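Local structure of glyoxalase family protein (Bacillus cereus, 1ZSW) at residues G30-S35 against G81-F86; I34-K39 against G242-L247; M68-Y73 against S85-P90. The protein is of unknown function but binds zinc and belongs to the glyoxalase/bleomycin resistance/dioxygenase superfamily. All coordinates share one frame; numbering follows the deposited sequence. Where two conformers were deposited one is given.

Contact 1: G30-S35 against G81-F86; sequences GHHHIS and GTELSF. With ZN (zinc ion), chain B.
Ser35 and Ser85 turn their hydroxyls together by different first torsions: OG of Ser35 lies anti to its carbonyl carbon (chi1 -66°), whereas OG of Ser85 sits between its backbone N and carbonyl carbon (chi1 90°). The two oxygens close to 2.6 Å, Ser35 OG to Ser85 OG, a short hydrogen bond in which either could donate; Ser85 OG is also bonded to His70. Two residues earlier on the same face, chi1 of 64° swings the His33 ring forward until NE2 binds the zinc ion at 2.1 Å, and Ser35 OG lies at the edge of that ring. The other ring nitrogen, His33 ND1, donates an almost straight bond to His32 ND1 (2.8 Å), entering in its own ring plane but tilted from the plane of the acceptor. His32 NE2 in turn reaches Thr297 O, which makes His32 a second-shell residue that fixes the rotation of the zinc ligand. Backbone hydrogen bonds run from Gly81 N to His32 O (2.8 Å), from Ile34 N to Glu83 O and from Ser85 N to Ile34 O. In the conformer given, the Glu83 carboxylate reaches back over this face, OE1 3.4 Å from His33 CB and buried with no polar partner in the model. On the reverse face, again in the conformer given, Ile34 CG2 lies beside Leu84 CD2. A classic beta bulge, with His32 and His33 both facing Ala248 on the next strand, sets the two imidazoles next to each other. Parallel pairing of the first and last strands of a beta-alpha-beta-beta-beta module is characteristic of the vicinal oxygen chelate fold; here the first strand carries the zinc ligand His33.

Contact 2: I34-K39 against G242-L247; sequences ISMVTK and GSIHHL. With ZN (zinc ion), chain B.
Ser35 faces both His245 and His246 across an antiparallel strand pair, a classic beta bulge that shifts the register by one residue before Met36. Ser35 O takes a 2.7 Å bond from His245 N and a weak, longer one from His246 N, while Ser35 N gives a nearly straight bond to His246 O (3.1 Å). The strands come from the first and last beta-alpha-beta-beta-beta modules of this vicinal oxygen chelate protein and join them in one sheet. Packing is tightest about the bulge. Ser35 CB stands over one face of the His246 ring, 3.3 Å from CE1, a position the ring gains because its CG lies between the backbone N and carbonyl carbon (chi1 64°). On the opposite face of the sheet Ile34 CG1 reaches Ile244 CG2 at 3.6 Å, and its CD1 touches Leu247 more loosely. Met36 runs alongside Ile244, its CG against CG1 of that isoleucine, before bends at chi2 and chi3 lead the thioether away; Ile105 of strand 101-109 covers this apolar patch. Val37 N to Ser243 O and Gly242 N to Val37 O (2.8 Å) carry the pairing on past the strand end. Val37 is buried there against Ser243, but its side-chain contacts are long, CB to Ser243 OG 3.8 Å, and that hydroxyl bonds instead to Gly240 O. The solvent side is formed by the partly exposed Gly242 and the exposed His245. The latter acts as a second-shell partner of the zinc ligand: the two rings meet edge to edge, His246 ND1 donating almost straight to His245 ND1 at 2.8 Å, nearly within both ring planes, while His246 NE2 binds the zinc ion at 2.1 Å.

Contact 3: M68-Y73 against S85-P90; sequences MYHLFY and SFFEIP
His70 lays its ring against Phe87 across a non-hydrogen-bonded pair of antiparallel strands. From CB, which lies above the ring plane near Phe87 CD2 (4.0 Å), the side chain leaves with CG anti to the backbone N (chi1 -168°), and this carries the imidazole over its neighbour. CG and ND1 both lie against Phe87 CE2, each 3.4 Å away; CE1 meets Phe87 CZ, and CD2 passes Phe86 O. At the tip, NE2 shares a hydrogen bond with Ser85 OG (2.8 Å) in the ring plane, either atom being a possible donor. The rings form a face-to-face stack, centroids 3.9 Å apart and planes 20° from parallel. These strands, 69-74 and 83-88, make the beta hairpin that ends the first beta-alpha-beta-beta-beta module. Leu71 and Phe86 are a hydrogen-bonded pair of it, N to O in both directions. Next to the stack, in the conformer given, Ser85 CB makes a CH-pi contact over the face of the Phe72 ring. On the other face of the sheet, the Phe86 and Tyr73 side chains cross at about a right angle under helix 41-51. Toward the open end, Met68 SD approaches the Phe87 ring obliquely, a Met-aromatic contact, and also touches Ile89 CG1 (3.9 Å). A water there accepts from Tyr69 N and donates to Glu88 O and to Glu88 OE2 (2.6 Å), while Glu88 OE1 reaches Ala41 N.

How the contacts relate
All three contacts lie in one sheet, in which strand 31-38 runs between 83-88 and 244-251, and 69-74 follows beyond 83-88. Contacts 1 and 2 share Ile34 and Ser35, and each supplies a zinc ligand: His33 NE2 and His246 NE2 stand 3.5 Å apart on the metal, which Glu294 also binds. Contact 3 shares Ser85 and Phe86 with contact 1. A polar chain runs from His70 through Ser85 to Ser35, and Ser85 lies about 6 Å from the zinc ion at nearest atoms. Backbone pairing continues between the contacts, Ser85 O to Met36 N at 2.8 Å and Leu84 O to Tyr73 N at 2.9 Å.

Contact 1: G30-S35 against G81-F86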
loop_
_atom_site.group_PDB
_atom_site.type_symbol
_atom_site.label_atom_id
_atom_site.label_comp_id
_atom_site.label_asym_id
_atom_site.label_seq_id
_atom_site.Cartn_x
_atom_site.Cartn_y
_atom_site.Cartn_z
ATOM N N GLY A 30 -6.588 3.621 -8.197
ATOM C CA GLY A 30 -5.452 3.926 -7.319
ATOM C C GLY A 30 -4.983 2.692 -6.560
ATOM O O GLY A 30 -5.497 1.579 -6.744
ATOM N N HIS A 31 -3.997 2.914 -5.714
ATOM C CA HIS A 31 -3.556 1.869 -4.786
ATOM C C HIS A 31 -4.670 1.521 -3.809
ATOM O O HIS A 31 -5.440 2.391 -3.359
ATOM C CB HIS A 31 -2.324 2.272 -3.964
ATOM C CG HIS A 31 -1.229 2.912 -4.771
ATOM N ND1 HIS A 31 -0.737 2.332 -5.920
ATOM C CD2 HIS A 31 -0.506 4.056 -4.575
ATOM C CE1 HIS A 31 0.239 3.092 -6.409
ATOM N NE2 HIS A 31 0.390 4.146 -5.620
ATOM N N HIS A 32 -4.668 0.246 -3.399
ATOM C CA HIS A 32 -5.630 -0.265 -2.395
ATOM C C HIS A 32 -4.992 -0.331 -1.013
ATOM O O HIS A 32 -5.495 0.249 -0.053
ATOM C CB HIS A 32 -6.154 -1.639 -2.845
ATOM C CG HIS A 32 -7.293 -2.166 -2.028
ATOM N ND1 HIS A 32 -7.127 -2.692 -0.764
ATOM C CD2 HIS A 32 -8.615 -2.278 -2.323
ATOM C CE1 HIS A 32 -8.299 -3.122 -0.311
ATOM N NE2 HIS A 32 -9.225 -2.853 -1.227
ATOM N N HIS A 33 -3.865 -1.032 -0.920
ATOM C CA HIS A 33 -3.104 -1.093 0.322
ATOM C C HIS A 33 -1.732 -1.566 0.003
ATOM O O HIS A 33 -1.454 -1.946 -1.150
ATOM C CB HIS A 33 -3.747 -2.050 1.367
ATOM C CG HIS A 33 -3.802 -3.493 0.954
ATOM N ND1 HIS A 33 -4.872 -4.020 0.251
ATOM C CD2 HIS A 33 -2.974 -4.541 1.219
ATOM C CE1 HIS A 33 -4.674 -5.317 0.056
ATOM N NE2 HIS A 33 -3.535 -5.661 0.643
ATOM N N ILE A 34 -0.862 -1.539 1.011
ATOM C CA ILE A 34 0.499 -2.047 0.831
ATOM C C ILE A 34 0.854 -2.774 2.111
ATOM O O ILE A 34 0.449 -2.311 3.178
ATOM C CB ILE A 34 1.477 -0.866 0.483
ATOM C CG1 ILE A 34 2.875 -1.346 0.064
ATOM C CG2 ILE A 34 1.477 0.229 1.575
ATOM C CD1 ILE A 34 3.603 -0.282 -0.809
ATOM N N SER A 35 1.510 -3.915 1.975
ATOM C CA SER A 35 1.758 -4.820 3.118
ATOM C C SER A 35 3.235 -5.094 3.302
ATOM O O SER A 35 3.914 -5.303 2.317
ATOM C CB SER A 35 1.004 -6.147 2.941
ATOM O OG SER A 35 -0.406 -5.812 2.999
ATOM N N GLY A 81 -6.726 2.716 -0.301
ATOM C CA GLY A 81 -5.844 3.857 -0.568
ATOM C C GLY A 81 -5.118 4.380 0.671
ATOM O O GLY A 81 -4.139 5.138 0.545
ATOM N N THR A 82 -5.561 3.993 1.864
ATOM C CA THR A 82 -4.982 4.542 3.076
ATOM C C THR A 82 -4.278 3.483 3.917
ATOM O O THR A 82 -3.586 3.817 4.882
ATOM C CB THR A 82 -6.052 5.267 3.987
ATOM O OG1 THR A 82 -6.889 4.290 4.636
ATOM C CG2 THR A 82 -6.866 6.256 3.193
ATOM N N GLU A 83 -4.429 2.211 3.516
ATOM C CA GLU A 83 -4.105 1.085 4.355
ATOM C C GLU A 83 -2.645 0.663 4.219
ATOM O O GLU A 83 -2.230 0.264 3.116
ATOM C CB GLU A 83 -4.956 -0.122 3.904
ATOM C CG GLU A 83 -6.469 0.141 3.877
ATOM C CD GLU A 83 -7.249 -0.974 3.187
ATOM O OE1 GLU A 83 -6.699 -2.093 3.037
ATOM O OE2 GLU A 83 -8.401 -0.719 2.771
ATOM N N LEU A 84 -1.901 0.720 5.335
ATOM C CA LEU A 84 -0.574 0.096 5.455
ATOM C C LEU A 84 -0.749 -1.055 6.419
ATOM O O LEU A 84 -1.242 -0.868 7.526
ATOM C CB LEU A 84 0.476 1.068 6.015
ATOM C CG LEU A 84 0.696 2.473 5.451
ATOM C CD1 LEU A 84 2.165 2.924 5.650
ATOM C CD2 LEU A 84 0.254 2.708 4.022
ATOM N N SER A 85 -0.369 -2.244 5.991
ATOM C CA SER A 85 -0.516 -3.381 6.907
ATOM C C SER A 85 0.832 -4.065 7.123
ATOM O O SER A 85 1.740 -3.957 6.272
ATOM C CB SER A 85 -1.563 -4.336 6.372
ATOM O OG SER A 85 -0.971 -5.304 5.532
ATOM N N PHE A 86 0.974 -4.714 8.280
ATOM C CA PHE A 86 2.225 -5.336 8.688
ATOM C C PHE A 86 1.954 -6.701 9.275
ATOM O O PHE A 86 1.050 -6.830 10.096
ATOM C CB PHE A 86 2.878 -4.468 9.781
ATOM C CG PHE A 86 3.363 -3.143 9.285
ATOM C CD1 PHE A 86 4.705 -3.021 8.912
ATOM C CD2 PHE A 86 2.507 -2.033 9.188
ATOM C CE1 PHE A 86 5.173 -1.837 8.418
ATOM C CE2 PHE A 86 3.017 -0.769 8.694
ATOM C CZ PHE A 86 4.350 -0.713 8.336
HETATM ZN ZN ZN B . -2.757 -7.633 0.557
#

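Contact 2: I34-K39 against G242-L247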
loop_
_atom_site.group_PDB
_atom_site.type_symbol
_atom_site.label_atom_id
_atom_site.label_comp_id
_atom_site.label_asym_id
_atom_site.label_seq_id
_atom_site.Cartn_x
_atom_site.Cartn_y
_atom_site.Cartn_z
ATOM N N ILE A 34 -0.862 -1.539 1.011
ATOM C CA ILE A 34 0.499 -2.047 0.831
ATOM C C ILE A 34 0.854 -2.774 2.111
ATOM O O ILE A 34 0.449 -2.311 3.178
ATOM C CB ILE A 34 1.477 -0.866 0.483
ATOM C CG1 ILE A 34 2.875 -1.346 0.064
ATOM C CG2 ILE A 34 1.477 0.229 1.575
ATOM C CD1 ILE A 34 3.603 -0.282 -0.809
ATOM N N SER A 35 1.510 -3.915 1.975
ATOM C CA SER A 35 1.758 -4.820 3.118
ATOM C C SER A 35 3.235 -5.094 3.302
ATOM O O SER A 35 3.914 -5.303 2.317
ATOM C CB SER A 35 1.004 -6.147 2.941
ATOM O OG SER A 35 -0.406 -5.812 2.999
ATOM N N MET A 36 3.654 -5.151 4.573
ATOM C CA MET A 36 5.073 -5.153 5.000
ATOM C C MET A 36 5.279 -6.175 6.096
ATOM O O MET A 36 4.331 -6.744 6.647
ATOM C CB MET A 36 5.398 -3.767 5.593
ATOM C CG MET A 36 5.677 -2.645 4.591
ATOM S SD MET A 36 4.242 -2.069 3.682
ATOM C CE MET A 36 3.366 -1.179 4.963
ATOM N N VAL A 37 6.547 -6.437 6.401
ATOM C CA VAL A 37 6.928 -7.319 7.495
ATOM C C VAL A 37 7.591 -6.500 8.594
ATOM O O VAL A 37 8.480 -5.688 8.305
ATOM C CB VAL A 37 7.904 -8.361 6.965
ATOM C CG1 VAL A 37 8.502 -9.232 8.113
ATOM C CG2 VAL A 37 7.207 -9.273 5.934
ATOM N N THR A 38 7.132 -6.719 9.836
ATOM C CA THR A 38 7.729 -6.128 11.058
ATOM C C THR A 38 8.204 -7.244 11.976
ATOM O O THR A 38 7.640 -8.332 11.994
ATOM C CB THR A 38 6.756 -5.182 11.819
ATOM O OG1 THR A 38 7.448 -4.539 12.899
ATOM C CG2 THR A 38 5.566 -5.919 12.398
ATOM N N LYS A 39 9.261 -6.956 12.746
ATOM C CA LYS A 39 9.738 -7.923 13.729
ATOM C C LYS A 39 9.023 -7.768 15.072
ATOM O O LYS A 39 9.012 -8.713 15.894
ATOM C CB LYS A 39 11.247 -7.692 13.940
ATOM C CG LYS A 39 11.923 -8.851 14.634
ATOM C CD LYS A 39 13.420 -8.598 14.764
ATOM C CE LYS A 39 14.080 -9.681 15.625
ATOM N NZ LYS A 39 14.148 -11.037 14.997
ATOM N N GLY A 242 11.036 -4.778 7.803
ATOM C CA GLY A 242 11.122 -3.513 7.071
ATOM C C GLY A 242 10.968 -3.717 5.566
ATOM O O GLY A 242 11.029 -2.734 4.828
ATOM N N SER A 243 10.712 -4.948 5.137
ATOM C CA SER A 243 10.500 -5.203 3.723
ATOM C C SER A 243 9.038 -4.995 3.372
ATOM O O SER A 243 8.155 -5.098 4.226
ATOM C CB SER A 243 10.913 -6.636 3.328
ATOM O OG SER A 243 10.146 -7.631 4.009
ATOM N N ILE A 244 8.814 -4.675 2.096
ATOM C CA ILE A 244 7.482 -4.558 1.532
ATOM C C ILE A 244 7.170 -5.840 0.761
ATOM O O ILE A 244 7.884 -6.205 -0.180
ATOM C CB ILE A 244 7.358 -3.304 0.628
ATOM C CG1 ILE A 244 7.657 -2.021 1.410
ATOM C CG2 ILE A 244 5.944 -3.258 0.042
ATOM C CD1 ILE A 244 8.059 -0.797 0.546
ATOM N N HIS A 245 6.078 -6.512 1.153
ATOM C CA HIS A 245 5.757 -7.819 0.653
ATOM C C HIS A 245 4.957 -7.746 -0.670
ATOM O O HIS A 245 5.257 -8.455 -1.605
ATOM C CB HIS A 245 5.007 -8.607 1.724
ATOM C CG HIS A 245 4.634 -9.982 1.293
ATOM N ND1 HIS A 245 3.383 -10.277 0.798
ATOM C CD2 HIS A 245 5.341 -11.135 1.258
ATOM C CE1 HIS A 245 3.329 -11.563 0.488
ATOM N NE2 HIS A 245 4.506 -12.104 0.750
ATOM N N HIS A 246 4.005 -6.827 -0.736
ATOM C CA HIS A 246 3.205 -6.639 -1.976
ATOM C C HIS A 246 2.507 -5.294 -1.985
ATOM O O HIS A 246 2.283 -4.678 -0.950
ATOM C CB HIS A 246 2.145 -7.784 -2.185
ATOM C CG HIS A 246 1.091 -7.855 -1.128
ATOM N ND1 HIS A 246 1.238 -8.616 0.018
ATOM C CD2 HIS A 246 -0.163 -7.348 -1.086
ATOM C CE1 HIS A 246 0.142 -8.499 0.756
ATOM N NE2 HIS A 246 -0.716 -7.719 0.118
ATOM N N LEU A 247 2.122 -4.886 -3.188
ATOM C CA LEU A 247 1.313 -3.696 -3.407
ATOM C C LEU A 247 -0.004 -4.160 -3.999
ATOM O O LEU A 247 0.009 -4.989 -4.941
ATOM C CB LEU A 247 1.985 -2.752 -4.421
ATOM C CG LEU A 247 1.118 -1.591 -4.925
ATOM C CD1 LEU A 247 0.791 -0.590 -3.845
ATOM C CD2 LEU A 247 1.829 -0.886 -6.103
HETATM ZN ZN ZN B . -2.757 -7.633 0.557
#

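Contact 3: M68-Y73 against S85-P90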
loop_
_atom_site.group_PDB
_atom_site.type_symbol
_atom_site.label_atom_id
_atom_site.label_comp_id
_atom_site.label_asym_id
_atom_site.label_seq_id
_atom_site.Cartn_x
_atom_site.Cartn_y
_atom_site.Cartn_z
ATOM N N MET A 68 0.404 -15.530 13.456
ATOM C CA MET A 68 1.111 -14.305 13.155
ATOM C C MET A 68 0.157 -13.120 13.200
ATOM O O MET A 68 -0.851 -13.163 12.522
ATOM C CB MET A 68 1.649 -14.472 11.729
ATOM C CG MET A 68 2.370 -13.332 11.160
ATOM S SD MET A 68 2.928 -13.767 9.505
ATOM C CE MET A 68 3.785 -15.343 9.718
ATOM N N TYR A 69 0.488 -12.056 13.956
ATOM C CA TYR A 69 -0.310 -10.822 13.910
ATOM C C TYR A 69 -0.272 -10.215 12.519
ATOM O O TYR A 69 0.751 -10.273 11.819
ATOM C CB TYR A 69 0.214 -9.765 14.877
ATOM C CG TYR A 69 -0.341 -9.754 16.311
ATOM C CD1 TYR A 69 0.510 -9.880 17.401
ATOM C CD2 TYR A 69 -1.700 -9.571 16.551
ATOM C CE1 TYR A 69 0.017 -9.836 18.709
ATOM C CE2 TYR A 69 -2.206 -9.531 17.857
ATOM C CZ TYR A 69 -1.341 -9.646 18.921
ATOM O OH TYR A 69 -1.845 -9.609 20.211
ATOM N N HIS A 70 -1.396 -9.625 12.139
ATOM C CA HIS A 70 -1.524 -8.812 10.954
ATOM C C HIS A 70 -2.217 -7.515 11.406
ATOM O O HIS A 70 -3.368 -7.515 11.833
ATOM C CB HIS A 70 -2.302 -9.550 9.841
ATOM C CG HIS A 70 -2.238 -8.889 8.504
ATOM N ND1 HIS A 70 -3.062 -9.251 7.453
ATOM C CD2 HIS A 70 -1.473 -7.864 8.050
ATOM C CE1 HIS A 70 -2.776 -8.502 6.399
ATOM N NE2 HIS A 70 -1.827 -7.645 6.739
ATOM N N LEU A 71 -1.493 -6.392 11.360
ATOM C CA LEU A 71 -2.010 -5.120 11.834
ATOM C C LEU A 71 -2.215 -4.133 10.678
ATOM O O LEU A 71 -1.339 -4.012 9.796
ATOM C CB LEU A 71 -1.014 -4.503 12.842
ATOM C CG LEU A 71 -0.431 -5.407 13.934
ATOM C CD1 LEU A 71 0.433 -4.537 14.790
ATOM C CD2 LEU A 71 -1.546 -6.033 14.782
ATOM N N PHE A 72 -3.404 -3.519 10.576
ATOM C CA PHE A 72 -3.641 -2.515 9.528
ATOM C C PHE A 72 -3.743 -1.165 10.205
ATOM O O PHE A 72 -4.293 -1.030 11.326
ATOM C CB PHE A 72 -4.982 -2.699 8.764
ATOM C CG PHE A 72 -5.051 -3.890 7.833
ATOM C CD1 PHE A 72 -5.235 -5.173 8.339
ATOM C CD2 PHE A 72 -5.022 -3.710 6.444
ATOM C CE1 PHE A 72 -5.353 -6.270 7.482
ATOM C CE2 PHE A 72 -5.136 -4.807 5.567
ATOM C CZ PHE A 72 -5.300 -6.090 6.095
ATOM N N TYR A 73 -3.169 -0.170 9.521
ATOM C CA TYR A 73 -3.301 1.261 9.852
ATOM C C TYR A 73 -3.855 2.008 8.646
ATOM O O TYR A 73 -3.593 1.649 7.492
ATOM C CB TYR A 73 -1.909 1.814 10.194
ATOM C CG TYR A 73 -1.192 1.016 11.276
ATOM C CD1 TYR A 73 -0.327 -0.040 10.940
ATOM C CD2 TYR A 73 -1.426 1.276 12.654
ATOM C CE1 TYR A 73 0.334 -0.785 11.903
ATOM C CE2 TYR A 73 -0.773 0.507 13.642
ATOM C CZ TYR A 73 0.103 -0.514 13.247
ATOM O OH TYR A 73 0.787 -1.279 14.149
ATOM N N SER A 85 -0.369 -2.244 5.991
ATOM C CA SER A 85 -0.516 -3.381 6.907
ATOM C C SER A 85 0.832 -4.065 7.123
ATOM O O SER A 85 1.740 -3.957 6.272
ATOM C CB SER A 85 -1.563 -4.336 6.372
ATOM O OG SER A 85 -0.971 -5.304 5.532
ATOM N N PHE A 86 0.974 -4.714 8.280
ATOM C CA PHE A 86 2.225 -5.336 8.688
ATOM C C PHE A 86 1.954 -6.701 9.275
ATOM O O PHE A 86 1.050 -6.830 10.096
ATOM C CB PHE A 86 2.878 -4.468 9.781
ATOM C CG PHE A 86 3.363 -3.143 9.285
ATOM C CD1 PHE A 86 4.705 -3.021 8.912
ATOM C CD2 PHE A 86 2.507 -2.033 9.188
ATOM C CE1 PHE A 86 5.173 -1.837 8.418
ATOM C CE2 PHE A 86 3.017 -0.769 8.694
ATOM C CZ PHE A 86 4.350 -0.713 8.336
ATOM N N PHE A 87 2.740 -7.689 8.852
ATOM C CA PHE A 87 2.738 -9.042 9.457
ATOM C C PHE A 87 3.862 -9.009 10.456
ATOM O O PHE A 87 4.984 -8.643 10.103
ATOM C CB PHE A 87 3.045 -10.082 8.370
ATOM C CG PHE A 87 1.975 -10.157 7.324
ATOM C CD1 PHE A 87 2.144 -9.517 6.085
ATOM C CD2 PHE A 87 0.788 -10.835 7.590
ATOM C CE1 PHE A 87 1.137 -9.578 5.115
ATOM C CE2 PHE A 87 -0.224 -10.894 6.623
ATOM C CZ PHE A 87 -0.034 -10.267 5.396
ATOM N N GLU A 88 3.577 -9.398 11.698
ATOM C CA GLU A 88 4.630 -9.448 12.704
ATOM C C GLU A 88 5.262 -10.819 12.669
ATOM O O GLU A 88 4.579 -11.817 12.886
ATOM C CB GLU A 88 4.114 -9.174 14.131
ATOM C CG GLU A 88 5.294 -9.225 15.138
ATOM C CD GLU A 88 4.872 -9.401 16.612
ATOM O OE1 GLU A 88 5.425 -8.705 17.493
ATOM O OE2 GLU A 88 3.996 -10.226 16.878
ATOM N N ILE A 89 6.573 -10.867 12.453
ATOM C CA ILE A 89 7.291 -12.144 12.381
ATOM C C ILE A 89 8.469 -11.987 13.336
ATOM O O ILE A 89 9.513 -11.518 12.943
ATOM C CB ILE A 89 7.754 -12.440 10.937
ATOM C CG1 ILE A 89 6.520 -12.380 9.996
ATOM C CG2 ILE A 89 8.522 -13.794 10.859
ATOM C CD1 ILE A 89 6.749 -12.809 8.579
ATOM N N PRO A 90 8.265 -12.315 14.627
ATOM C CA PRO A 90 9.258 -12.047 15.678
ATOM C C PRO A 90 10.703 -12.509 15.448
ATOM O O PRO A 90 11.618 -11.844 15.945
ATOM C CB PRO A 90 8.624 -12.730 16.914
ATOM C CG PRO A 90 7.155 -12.538 16.662
ATOM C CD PRO A 90 7.033 -12.891 15.194
HETATM O O HOH W 1 3.091 -12.108 15.357
#